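Local coordinates for protein uncharacterized ACR, COG1565 superfamily (PDB 4F3N) that is of uncharacterized function but has a class I methyltransferase fold and probably transfers methyl groups from S-adenosylmethionine, perhaps to protein arginines, at residues 184-189 / 195-200; 124-129 / 160-165; 151-156 / 188-193; 140-145 / 201-206. All coordinates share one frame; numbering follows the deposited sequence.

Contact 1 (184-189 / 195-200)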
loop_
_atom_site.group_PDB
_atom_site.type_symbol
_atom_site.label_atom_id
_atom_site.label_comp_id
_atom_site.label_asym_id
_atom_site.label_seq_id
_atom_site.Cartn_x
_atom_site.Cartn_y
_atom_site.Cartn_z
ATOM N N GLU A 184 -14.508 -6.728 -14.814
ATOM C CA GLU A 184 -14.354 -8.014 -15.499
ATOM C C GLU A 184 -14.089 -9.149 -14.511
ATOM O O GLU A 184 -14.744 -10.178 -14.577
ATOM C CB GLU A 184 -13.191 -7.933 -16.492
ATOM C CG GLU A 184 -13.133 -9.103 -17.460
ATOM C CD GLU A 184 -11.854 -9.141 -18.284
ATOM O OE1 GLU A 184 -10.968 -8.256 -18.122
ATOM O OE2 GLU A 184 -11.719 -10.100 -19.081
ATOM N N THR A 185 -13.167 -8.906 -13.572
ATOM C CA THR A 185 -12.787 -9.877 -12.535
ATOM C C THR A 185 -14.007 -10.213 -11.667
ATOM O O THR A 185 -14.310 -11.372 -11.417
ATOM C CB THR A 185 -11.654 -9.324 -11.644
ATOM O OG1 THR A 185 -10.477 -9.100 -12.427
ATOM C CG2 THR A 185 -11.313 -10.262 -10.488
ATOM N N LEU A 186 -14.712 -9.189 -11.224
ATOM C CA LEU A 186 -15.915 -9.398 -10.404
ATOM C C LEU A 186 -17.012 -10.164 -11.148
ATOM O O LEU A 186 -17.724 -10.978 -10.564
ATOM C CB LEU A 186 -16.450 -8.048 -9.898
ATOM C CG LEU A 186 -15.629 -7.457 -8.767
ATOM C CD1 LEU A 186 -15.789 -5.938 -8.705
ATOM C CD2 LEU A 186 -15.994 -8.055 -7.414
ATOM N N GLY A 187 -17.206 -9.852 -12.419
ATOM C CA GLY A 187 -18.223 -10.550 -13.201
ATOM C C GLY A 187 -17.911 -12.027 -13.333
ATOM O O GLY A 187 -18.814 -12.863 -13.276
ATOM N N ALA A 188 -16.624 -12.334 -13.490
ATOM C CA ALA A 188 -16.119 -13.691 -13.674
ATOM C C ALA A 188 -16.070 -14.493 -12.370
ATOM O O ALA A 188 -16.419 -15.674 -12.352
ATOM C CB ALA A 188 -14.728 -13.630 -14.286
ATOM N N GLN A 189 -15.644 -13.852 -11.290
ATOM C CA GLN A 189 -15.327 -14.538 -10.037
ATOM C C GLN A 189 -16.355 -14.388 -8.917
ATOM O O GLN A 189 -16.332 -15.163 -7.966
ATOM C CB GLN A 189 -13.955 -14.064 -9.549
ATOM C CG GLN A 189 -12.833 -14.491 -10.477
ATOM C CD GLN A 189 -11.439 -14.114 -9.971
ATOM O OE1 GLN A 189 -11.188 -14.042 -8.750
ATOM N NE2 GLN A 189 -10.517 -13.881 -10.912
ATOM N N ALA A 195 -23.162 -7.099 -8.595
ATOM C CA ALA A 195 -24.138 -6.007 -8.704
ATOM C C ALA A 195 -24.135 -5.078 -7.491
ATOM O O ALA A 195 -24.726 -4.015 -7.559
ATOM C CB ALA A 195 -25.525 -6.583 -8.921
ATOM N N ARG A 196 -23.529 -5.514 -6.381
ATOM C CA ARG A 196 -23.392 -4.703 -5.175
ATOM C C ARG A 196 -22.195 -3.756 -5.218
ATOM O O ARG A 196 -22.026 -2.969 -4.303
ATOM C CB ARG A 196 -23.282 -5.615 -3.937
ATOM C CG ARG A 196 -24.578 -6.332 -3.659
ATOM C CD ARG A 196 -24.426 -7.344 -2.598
ATOM N NE ARG A 196 -25.609 -8.182 -2.534
ATOM C CZ ARG A 196 -26.573 -8.076 -1.626
ATOM N NH1 ARG A 196 -26.532 -7.147 -0.690
ATOM N NH2 ARG A 196 -27.604 -8.917 -1.669
ATOM N N VAL A 197 -21.353 -3.869 -6.243
ATOM C CA VAL A 197 -20.121 -3.080 -6.329
ATOM C C VAL A 197 -20.395 -1.740 -7.002
ATOM O O VAL A 197 -21.122 -1.675 -8.017
ATOM C CB VAL A 197 -19.012 -3.855 -7.067
ATOM C CG1 VAL A 197 -17.749 -3.028 -7.159
ATOM C CG2 VAL A 197 -18.741 -5.202 -6.373
ATOM N N ARG A 198 -19.871 -0.659 -6.434
ATOM C CA ARG A 198 -19.945 0.643 -7.065
ATOM C C ARG A 198 -18.568 1.261 -7.025
ATOM O O ARG A 198 -17.797 1.035 -6.056
ATOM C CB ARG A 198 -20.958 1.544 -6.351
ATOM C CG ARG A 198 -22.411 1.106 -6.497
ATOM C CD ARG A 198 -22.896 1.255 -7.924
ATOM N NE ARG A 198 -24.308 0.884 -8.048
ATOM C CZ ARG A 198 -24.762 -0.360 -8.184
ATOM N NH1 ARG A 198 -23.936 -1.400 -8.211
ATOM N NH2 ARG A 198 -26.081 -0.575 -8.306
ATOM N N TRP A 199 -18.230 2.032 -8.051
ATOM C CA TRP A 199 -16.946 2.691 -8.117
ATOM C C TRP A 199 -17.066 4.186 -7.873
ATOM O O TRP A 199 -18.013 4.838 -8.327
ATOM C CB TRP A 199 -16.331 2.451 -9.486
ATOM C CG TRP A 199 -15.759 1.069 -9.668
ATOM C CD1 TRP A 199 -14.416 0.662 -9.515
ATOM C CD2 TRP A 199 -16.477 -0.169 -10.023
ATOM N NE1 TRP A 199 -14.292 -0.666 -9.748
ATOM C CE2 TRP A 199 -15.476 -1.223 -10.074
ATOM C CE3 TRP A 199 -17.798 -0.473 -10.332
ATOM C CZ2 TRP A 199 -15.794 -2.522 -10.411
ATOM C CZ3 TRP A 199 -18.121 -1.795 -10.648
ATOM C CH2 TRP A 199 -17.126 -2.798 -10.679
ATOM N N LEU A 200 -16.096 4.707 -7.130
ATOM C CA LEU A 200 -16.031 6.112 -6.756
ATOM C C LEU A 200 -14.815 6.781 -7.364
ATOM O O LEU A 200 -13.770 6.156 -7.474
ATOM C CB LEU A 200 -15.913 6.213 -5.243
ATOM C CG LEU A 200 -16.988 5.566 -4.394
ATOM C CD1 LEU A 200 -16.612 5.727 -2.936
ATOM C CD2 LEU A 200 -18.366 6.169 -4.678
#
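In the beta-alpha-beta unit built from strand 168-172, helix 179-189 and strand 197-200, L186 of the helix closes onto V197 and W199 of the last strand. The case illustrates how a single leucine can carry the whole contact between two segments. V197 meets L186 tip to tip, with L186 CD1 3.8 Å from V197 CG2 and L186 CD2 4.1 Å from the same methyl. V197 CG1 lies anti to the backbone N (chi1 180°), which leaves CG2 beside that N; both methyls are within contact distance of L186 CD1. W199 arrives from the opposite direction, and L186 CD1 approaches its six-membered ring obliquely, 3.8 Å from W199 CZ2. V197 CG1 rests over one face of the indole, 3.6 Å above its plane and displaced toward the rim, and so links the two strand residues that receive L186. The indole is also fixed at its polar corner, where NE1 donates to OE1 of Q182 one turn back on the helix. On the strand side, R198 NH1 grips two carbonyls, A195 O and V197 O, each at 2.8 Å; both bonds reach the oxygens from above the carbonyl planes and tie the 3-10 residue A195 to V197, the first residue of the strand. L186 continues onto A153 and L156 of helix 150-161. Helix 179-189, packed through L186 on both strand 197-200 and helix 150-161, is the second crossover helix of a Rossmann-like methyltransferase sheet, with strand 197-200 forming the edge.

Contact 2 (124-129 / 160-165)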
loop_
_atom_site.group_PDB
_atom_site.type_symbol
_atom_site.label_atom_id
_atom_site.label_comp_id
_atom_site.label_asym_id
_atom_site.label_seq_id
_atom_site.Cartn_x
_atom_site.Cartn_y
_atom_site.Cartn_z
ATOM N N THR A 124 -9.807 -15.320 4.969
ATOM C CA THR A 124 -9.382 -15.066 6.319
ATOM C C THR A 124 -9.693 -13.655 6.736
ATOM O O THR A 124 -10.192 -13.449 7.835
ATOM C CB THR A 124 -7.878 -15.361 6.475
ATOM O OG1 THR A 124 -7.645 -16.711 6.043
ATOM C CG2 THR A 124 -7.429 -15.185 7.970
ATOM N N LEU A 125 -9.376 -12.681 5.884
ATOM C CA LEU A 125 -9.660 -11.255 6.202
ATOM C C LEU A 125 -11.144 -11.008 6.465
ATOM O O LEU A 125 -11.491 -10.131 7.218
ATOM C CB LEU A 125 -9.176 -10.348 5.072
ATOM C CG LEU A 125 -9.384 -8.844 5.135
ATOM C CD1 LEU A 125 -8.662 -8.284 6.357
ATOM C CD2 LEU A 125 -8.879 -8.192 3.813
ATOM N N ALA A 126 -12.005 -11.769 5.776
ATOM C CA ALA A 126 -13.454 -11.658 5.933
ATOM C C ALA A 126 -13.877 -11.779 7.392
ATOM O O ALA A 126 -14.856 -11.161 7.840
ATOM C CB ALA A 126 -14.188 -12.676 5.021
ATOM N N ARG A 127 -13.144 -12.558 8.186
ATOM C CA ARG A 127 -13.529 -12.713 9.593
ATOM C C ARG A 127 -13.422 -11.452 10.455
ATOM O O ARG A 127 -14.436 -11.005 11.012
ATOM C CB ARG A 127 -12.839 -13.922 10.192
ATOM C CG ARG A 127 -13.375 -15.165 9.486
ATOM C CD ARG A 127 -12.661 -16.451 9.801
ATOM N NE ARG A 127 -13.178 -17.510 8.912
ATOM C CZ ARG A 127 -12.951 -18.806 9.079
ATOM N NH1 ARG A 127 -12.200 -19.237 10.095
ATOM N NH2 ARG A 127 -13.484 -19.676 8.215
ATOM N N PRO A 128 -12.221 -10.850 10.542
ATOM C CA PRO A 128 -12.189 -9.531 11.210
ATOM C C PRO A 128 -12.987 -8.436 10.519
ATOM O O PRO A 128 -13.486 -7.536 11.203
ATOM C CB PRO A 128 -10.678 -9.187 11.270
ATOM C CG PRO A 128 -10.028 -10.090 10.247
ATOM C CD PRO A 128 -10.887 -11.304 10.101
ATOM N N VAL A 129 -13.140 -8.463 9.202
ATOM C CA VAL A 129 -14.008 -7.496 8.548
ATOM C C VAL A 129 -15.444 -7.653 9.064
ATOM O O VAL A 129 -16.077 -6.691 9.461
ATOM C CB VAL A 129 -13.921 -7.589 7.023
ATOM C CG1 VAL A 129 -14.987 -6.741 6.306
ATOM C CG2 VAL A 129 -12.518 -7.106 6.611
ATOM N N ALA A 160 -20.300 -12.976 2.162
ATOM C CA ALA A 160 -21.641 -13.540 1.858
ATOM C C ALA A 160 -21.750 -14.965 2.346
ATOM O O ALA A 160 -22.787 -15.368 2.913
ATOM C CB ALA A 160 -21.912 -13.464 0.373
ATOM N N ALA A 161 -20.699 -15.751 2.140
ATOM C CA ALA A 161 -20.691 -17.167 2.593
ATOM C C ALA A 161 -20.830 -17.309 4.110
ATOM O O ALA A 161 -21.351 -18.314 4.586
ATOM C CB ALA A 161 -19.428 -17.903 2.081
ATOM N N LEU A 162 -20.306 -16.329 4.846
ATOM C CA LEU A 162 -20.382 -16.209 6.303
ATOM C C LEU A 162 -21.669 -15.525 6.811
ATOM O O LEU A 162 -21.842 -15.368 8.018
ATOM C CB LEU A 162 -19.168 -15.420 6.853
ATOM C CG LEU A 162 -17.865 -16.170 6.716
ATOM C CD1 LEU A 162 -16.678 -15.252 7.026
ATOM C CD2 LEU A 162 -17.835 -17.454 7.558
ATOM N N GLY A 163 -22.581 -15.208 5.904
ATOM C CA GLY A 163 -23.906 -14.668 6.302
ATOM C C GLY A 163 -23.978 -13.171 6.313
ATOM O O GLY A 163 -24.947 -12.590 6.795
ATOM N N VAL A 164 -22.956 -12.514 5.762
ATOM C CA VAL A 164 -22.860 -11.032 5.786
ATOM C C VAL A 164 -23.043 -10.471 4.403
ATOM O O VAL A 164 -22.155 -10.561 3.578
ATOM C CB VAL A 164 -21.511 -10.553 6.349
ATOM C CG1 VAL A 164 -21.392 -9.023 6.307
ATOM C CG2 VAL A 164 -21.341 -11.077 7.767
ATOM N N GLU A 165 -24.197 -9.874 4.163
ATOM C CA GLU A 165 -24.438 -9.105 2.935
ATOM C C GLU A 165 -24.193 -7.611 3.170
ATOM O O GLU A 165 -24.537 -7.035 4.204
ATOM C CB GLU A 165 -25.881 -9.236 2.463
ATOM C CG GLU A 165 -26.310 -10.632 2.085
ATOM C CD GLU A 165 -25.713 -11.153 0.804
ATOM O OE1 GLU A 165 -25.152 -10.370 0.018
ATOM O OE2 GLU A 165 -25.831 -12.389 0.569
#
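L162 holds CG anti to its carbonyl carbon (chi1 -69°) and CD1 nearly fully extended from CA (chi2 169°), which carries that methyl across to A126 and R127. R127 adopts a similar first torsion and then runs straight from CG to NE, passing L162 at about a right angle. The methyl therefore touches the root of the arginine rather than its charged end: L162 CD1 is 4.1 Å from R127 CG, and A126 CB lies at the same 4.1 Å from L162 CD1. One leucine branch thus settles against two successive residues of helix 118-136, an instructive example of a helix terminus serving as a packing element. L162 sits where helix 150-161 ends, just before G163, whose positive phi (94°) belongs to a Schellman motif, and G163 N bonds back to A160 O at 3.0 Å. The partner helix is kinked here: P128 has no amide hydrogen to give, and R127 N bonds T124 O, three residues back, at 3.1 Å; the regular pattern resumes with V129 N to L125 O at 3.1 Å. Deeper in, A126 packs on L155, A158 and L159, while the R127 side chain also touches V375. The arrangement is a partly buried helix-helix contact between the helix preceding the first sheet strand and the helix that follows it, on one face of a class I methyltransferase fold.

Contact 3 (151-156 / 188-193)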
loop_
_atom_site.group_PDB
_atom_site.type_symbol
_atom_site.label_atom_id
_atom_site.label_comp_id
_atom_site.label_asym_id
_atom_site.label_seq_id
_atom_site.Cartn_x
_atom_site.Cartn_y
_atom_site.Cartn_z
ATOM N N LEU A 151 -9.102 -9.153 -4.644
ATOM C CA LEU A 151 -9.469 -9.096 -3.224
ATOM C C LEU A 151 -10.945 -8.785 -3.038
ATOM O O LEU A 151 -11.598 -9.378 -2.192
ATOM C CB LEU A 151 -8.625 -8.065 -2.475
ATOM C CG LEU A 151 -8.923 -7.922 -0.972
ATOM C CD1 LEU A 151 -8.648 -9.212 -0.255
ATOM C CD2 LEU A 151 -8.006 -6.867 -0.322
ATOM N N ALA A 152 -11.478 -7.857 -3.846
ATOM C CA ALA A 152 -12.888 -7.498 -3.748
ATOM C C ALA A 152 -13.741 -8.735 -4.026
ATOM O O ALA A 152 -14.685 -9.015 -3.276
ATOM C CB ALA A 152 -13.247 -6.356 -4.748
ATOM N N ALA A 153 -13.437 -9.465 -5.100
ATOM C CA ALA A 153 -14.232 -10.649 -5.437
ATOM C C ALA A 153 -14.174 -11.670 -4.299
ATOM O O ALA A 153 -15.214 -12.232 -3.885
ATOM C CB ALA A 153 -13.773 -11.257 -6.747
ATOM N N GLY A 154 -12.971 -11.856 -3.730
ATOM C CA GLY A 154 -12.765 -12.799 -2.644
ATOM C C GLY A 154 -13.466 -12.379 -1.376
ATOM O O GLY A 154 -14.035 -13.227 -0.666
ATOM N N LEU A 155 -13.403 -11.091 -1.052
ATOM C CA LEU A 155 -13.943 -10.599 0.223
ATOM C C LEU A 155 -15.486 -10.579 0.146
ATOM O O LEU A 155 -16.199 -10.974 1.080
ATOM C CB LEU A 155 -13.371 -9.217 0.514
ATOM C CG LEU A 155 -13.453 -8.638 1.904
ATOM C CD1 LEU A 155 -12.961 -9.600 2.998
ATOM C CD2 LEU A 155 -12.575 -7.351 1.943
ATOM N N LEU A 156 -15.987 -10.183 -1.004
ATOM C CA LEU A 156 -17.434 -10.181 -1.222
ATOM C C LEU A 156 -17.996 -11.594 -1.060
ATOM O O LEU A 156 -18.998 -11.836 -0.350
ATOM C CB LEU A 156 -17.753 -9.683 -2.641
ATOM C CG LEU A 156 -18.106 -8.241 -2.812
ATOM C CD1 LEU A 156 -18.310 -7.945 -4.288
ATOM C CD2 LEU A 156 -19.405 -7.944 -2.025
ATOM N N ALA A 188 -16.624 -12.334 -13.490
ATOM C CA ALA A 188 -16.119 -13.691 -13.674
ATOM C C ALA A 188 -16.070 -14.493 -12.370
ATOM O O ALA A 188 -16.419 -15.674 -12.352
ATOM C CB ALA A 188 -14.728 -13.630 -14.286
ATOM N N GLN A 189 -15.644 -13.852 -11.290
ATOM C CA GLN A 189 -15.327 -14.538 -10.037
ATOM C C GLN A 189 -16.355 -14.388 -8.917
ATOM O O GLN A 189 -16.332 -15.163 -7.966
ATOM C CB GLN A 189 -13.955 -14.064 -9.549
ATOM C CG GLN A 189 -12.833 -14.491 -10.477
ATOM C CD GLN A 189 -11.439 -14.114 -9.971
ATOM O OE1 GLN A 189 -11.188 -14.042 -8.750
ATOM N NE2 GLN A 189 -10.517 -13.881 -10.912
ATOM N N ALA A 190 -17.255 -13.408 -9.028
ATOM C CA ALA A 190 -18.280 -13.150 -8.016
ATOM C C ALA A 190 -19.597 -12.777 -8.715
ATOM O O ALA A 190 -20.212 -11.738 -8.397
ATOM C CB ALA A 190 -17.845 -12.007 -7.114
ATOM N N PRO A 191 -20.010 -13.578 -9.714
ATOM C CA PRO A 191 -21.250 -13.197 -10.405
ATOM C C PRO A 191 -22.392 -13.125 -9.405
ATOM O O PRO A 191 -22.437 -13.886 -8.461
ATOM C CB PRO A 191 -21.471 -14.316 -11.430
ATOM C CG PRO A 191 -20.563 -15.422 -11.054
ATOM C CD PRO A 191 -19.490 -14.892 -10.141
ATOM N N GLY A 192 -23.274 -12.157 -9.569
ATOM C CA GLY A 192 -24.433 -12.067 -8.680
ATOM C C GLY A 192 -24.186 -11.488 -7.296
ATOM O O GLY A 192 -25.123 -11.347 -6.531
ATOM N N LEU A 193 -22.924 -11.268 -6.935
ATOM C CA LEU A 193 -22.529 -10.279 -5.897
ATOM C C LEU A 193 -21.939 -9.023 -6.574
ATOM O O LEU A 193 -21.914 -7.917 -5.998
ATOM C CB LEU A 193 -21.508 -10.895 -4.947
ATOM C CG LEU A 193 -22.093 -11.909 -3.969
ATOM C CD1 LEU A 193 -20.989 -12.840 -3.470
ATOM C CD2 LEU A 193 -22.774 -11.152 -2.818
#
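A153 is the first residue of helix 150-161 here to meet the chain leaving helix 179-189, one position beyond A152 of a possible Rossmann-type glycine-rich signature. Its methyl touches two successive residues: A153 CB lies 4.0 Å from Q189 CB and 4.2 Å from A190 CB. The small side chain permits this close approach of the backbones, whose CA atoms at A153 and A190 are 5.4 Å apart. Q189 contributes its CB, while its extended chain leads the amide onward. Three residues later, L156 presents both backbone and side chain to L193. Its chi1 of -96° departs from a staggered value, and L156 CD1 comes to 4.0 Å from L193 O. In return, L193 CD1 packs on the helix backbone at L156 O, 3.8 Å away. Each leucine thus sets a methyl near the other's carbonyl oxygen, and the side chains themselves meet at L156 CD1 and L193 CB, 4.4 Å apart; L193 is further bordered by T157 and A160. Between the two points of contact the chain reverses, and L193 N bonds to A190 O at 3.1 Å. As a worked example it shows a helix exit laid along an alanine-leucine flank. Such packing of adjacent crossover helices is a structural feature of the Rossmann-like methyltransferase fold, whose first crossover helix, 150-161, begins at the loop expected to border the cofactor.

Contact 4 (140-145 / 201-206)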
loop_
_atom_site.group_PDB
_atom_site.type_symbol
_atom_site.label_atom_id
_atom_site.label_comp_id
_atom_site.label_asym_id
_atom_site.label_seq_id
_atom_site.Cartn_x
_atom_site.Cartn_y
_atom_site.Cartn_z
ATOM N N ARG A 140 -21.212 -1.806 5.037
ATOM C CA ARG A 140 -20.585 -1.403 3.792
ATOM C C ARG A 140 -19.083 -1.638 3.900
ATOM O O ARG A 140 -18.518 -1.530 4.981
ATOM C CB ARG A 140 -20.829 0.084 3.506
ATOM C CG ARG A 140 -22.285 0.444 3.213
ATOM C CD ARG A 140 -22.437 1.958 3.020
ATOM N NE ARG A 140 -23.801 2.287 2.624
ATOM C CZ ARG A 140 -24.200 2.769 1.441
ATOM N NH1 ARG A 140 -23.361 3.067 0.460
ATOM N NH2 ARG A 140 -25.490 2.989 1.260
ATOM N N VAL A 141 -18.468 -1.991 2.777
ATOM C CA VAL A 141 -17.026 -2.030 2.651
ATOM C C VAL A 141 -16.597 -1.052 1.549
ATOM O O VAL A 141 -17.296 -0.890 0.512
ATOM C CB VAL A 141 -16.541 -3.436 2.316
ATOM C CG1 VAL A 141 -15.041 -3.430 1.927
ATOM C CG2 VAL A 141 -16.817 -4.393 3.486
ATOM N N MET A 142 -15.464 -0.399 1.761
ATOM C CA MET A 142 -14.861 0.474 0.767
ATOM C C MET A 142 -13.395 0.097 0.618
ATOM O O MET A 142 -12.641 0.103 1.587
ATOM C CB MET A 142 -14.965 1.975 1.155
ATOM C CG MET A 142 -14.188 2.837 0.181
ATOM S SD MET A 142 -14.086 4.535 0.776
ATOM C CE MET A 142 -15.599 4.892 0.153
ATOM N N GLU A 143 -12.988 -0.243 -0.595
ATOM C CA GLU A 143 -11.599 -0.586 -0.845
ATOM C C GLU A 143 -10.956 0.527 -1.686
ATOM O O GLU A 143 -11.490 0.978 -2.708
ATOM C CB GLU A 143 -11.483 -1.968 -1.524
ATOM C CG GLU A 143 -10.029 -2.323 -1.715
ATOM C CD GLU A 143 -9.747 -3.654 -2.354
ATOM O OE1 GLU A 143 -10.681 -4.338 -2.770
ATOM O OE2 GLU A 143 -8.530 -3.973 -2.423
ATOM N N PHE A 144 -9.794 0.994 -1.259
ATOM C CA PHE A 144 -9.088 2.022 -2.036
ATOM C C PHE A 144 -8.125 1.308 -2.941
ATOM O O PHE A 144 -7.413 0.425 -2.489
ATOM C CB PHE A 144 -8.333 3.012 -1.099
ATOM C CG PHE A 144 -7.631 4.139 -1.849
ATOM C CD1 PHE A 144 -8.297 5.309 -2.158
ATOM C CD2 PHE A 144 -6.325 3.972 -2.316
ATOM C CE1 PHE A 144 -7.653 6.326 -2.879
ATOM C CE2 PHE A 144 -5.663 4.976 -3.032
ATOM C CZ PHE A 144 -6.337 6.153 -3.335
ATOM N N GLY A 145 -8.102 1.741 -4.222
ATOM C CA GLY A 145 -7.221 1.190 -5.257
ATOM C C GLY A 145 -7.852 -0.039 -5.892
ATOM O O GLY A 145 -8.571 0.070 -6.869
ATOM N N ASP A 201 -14.949 8.068 -7.694
ATOM C CA ASP A 201 -13.861 8.827 -8.270
ATOM C C ASP A 201 -12.984 9.502 -7.185
ATOM O O ASP A 201 -11.881 9.970 -7.482
ATOM C CB ASP A 201 -14.411 9.918 -9.181
ATOM C CG ASP A 201 -15.180 9.348 -10.372
ATOM O OD1 ASP A 201 -15.100 8.135 -10.585
ATOM O OD2 ASP A 201 -15.852 10.108 -11.089
ATOM N N ALA A 202 -13.490 9.572 -5.966
ATOM C CA ALA A 202 -12.776 10.204 -4.852
ATOM C C ALA A 202 -13.301 9.666 -3.538
ATOM O O ALA A 202 -14.383 9.107 -3.494
ATOM C CB ALA A 202 -12.955 11.706 -4.911
ATOM N N LEU A 203 -12.552 9.807 -2.455
ATOM C CA LEU A 203 -13.124 9.453 -1.161
ATOM C C LEU A 203 -14.357 10.343 -0.899
ATOM O O LEU A 203 -14.325 11.552 -1.158
ATOM C CB LEU A 203 -12.104 9.633 -0.040
ATOM C CG LEU A 203 -10.868 8.739 -0.029
ATOM C CD1 LEU A 203 -9.850 9.227 0.999
ATOM C CD2 LEU A 203 -11.254 7.288 0.219
ATOM N N PRO A 204 -15.446 9.768 -0.365
ATOM C CA PRO A 204 -16.599 10.582 0.078
ATOM C C PRO A 204 -16.260 11.386 1.359
ATOM O O PRO A 204 -15.243 11.101 1.994
ATOM C CB PRO A 204 -17.655 9.527 0.371
ATOM C CG PRO A 204 -16.853 8.399 0.901
ATOM C CD PRO A 204 -15.607 8.358 0.043
ATOM N N GLU A 205 -17.099 12.365 1.702
ATOM C CA GLU A 205 -16.886 13.190 2.915
ATOM C C GLU A 205 -17.056 12.376 4.182
ATOM O O GLU A 205 -16.381 12.612 5.197
ATOM C CB GLU A 205 -17.855 14.384 2.908
ATOM N N ARG A 206 -17.964 11.410 4.129
ATOM C CA ARG A 206 -18.286 10.592 5.290
ATOM C C ARG A 206 -18.525 9.167 4.863
ATOM O O ARG A 206 -19.019 8.891 3.753
ATOM C CB ARG A 206 -19.518 11.132 6.033
#
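Strand 140-144 and the irregular segment 201-206 pass without backbone pairing, their nearest CA atoms being those of F144 and L203, 8.5 Å apart, which leaves the joining entirely to side chains such as M142, L203 and P204. M142 leads. With CG anti to the backbone N (chi1 173°) and the chain bent at its last torsion (chi3 -83°), the thioether reaches across and meets P204 tip to tip. M142 CE presses on P204 CD at 3.5 Å, tighter than ordinary van der Waals contact, and on P204 CG at 3.8 Å; the methyl is thus lodged against the CD-CG edge of the proline ring. L203 crosses the methionine at about a right angle, placing L203 CD2 4.0 Å from M142 SD. The same methyl reaches obliquely to the F144 ring, 4.3 Å from CD1, so that L203 CD2 touches both M142 and F144. L203 also touches V172 of the neighbouring strand and T284, V285 and M288 of helix 276-288, and the F144 ring meets that of F281 with planes about 55° apart. Here, then, a loop is sealed to a sheet by one flexible sulfur chain and one branched hydrocarbon. F144 lies about 8 Å, side chain to side chain, from N214, consistent with a place near the cofactor pocket. The loop leads from edge strand 197-200 toward strand 210-214, a step within the 3-2-1-4-5-7-6 order, with antiparallel strand 407-414, that marks the class I methyltransferase fold.

In the fold
Contacts 1 and 3 lie side by side, their centres 7 Å apart, share A188 and Q189, and merge where V197 CG2 meets L156 CD1 at 3.5 Å. Contact 2 extends the same helical layer through helix 150-161, with A126 CA 3.6 Å from L155 CD1. Contact 4 sets the loop 201-206 against strand 140-144 and joins contact 1 where L200 CD1 approaches M142 CE. It is also nearer the cofactor site than contact 3: F144 is about 8 Å, side chain to side chain, from N214, a residue seen to bind S-adenosylhomocysteine, though none is bound here, against about 12 Å for A153. The four together span helix layer, central strand and edge strand of one methyltransferase domain.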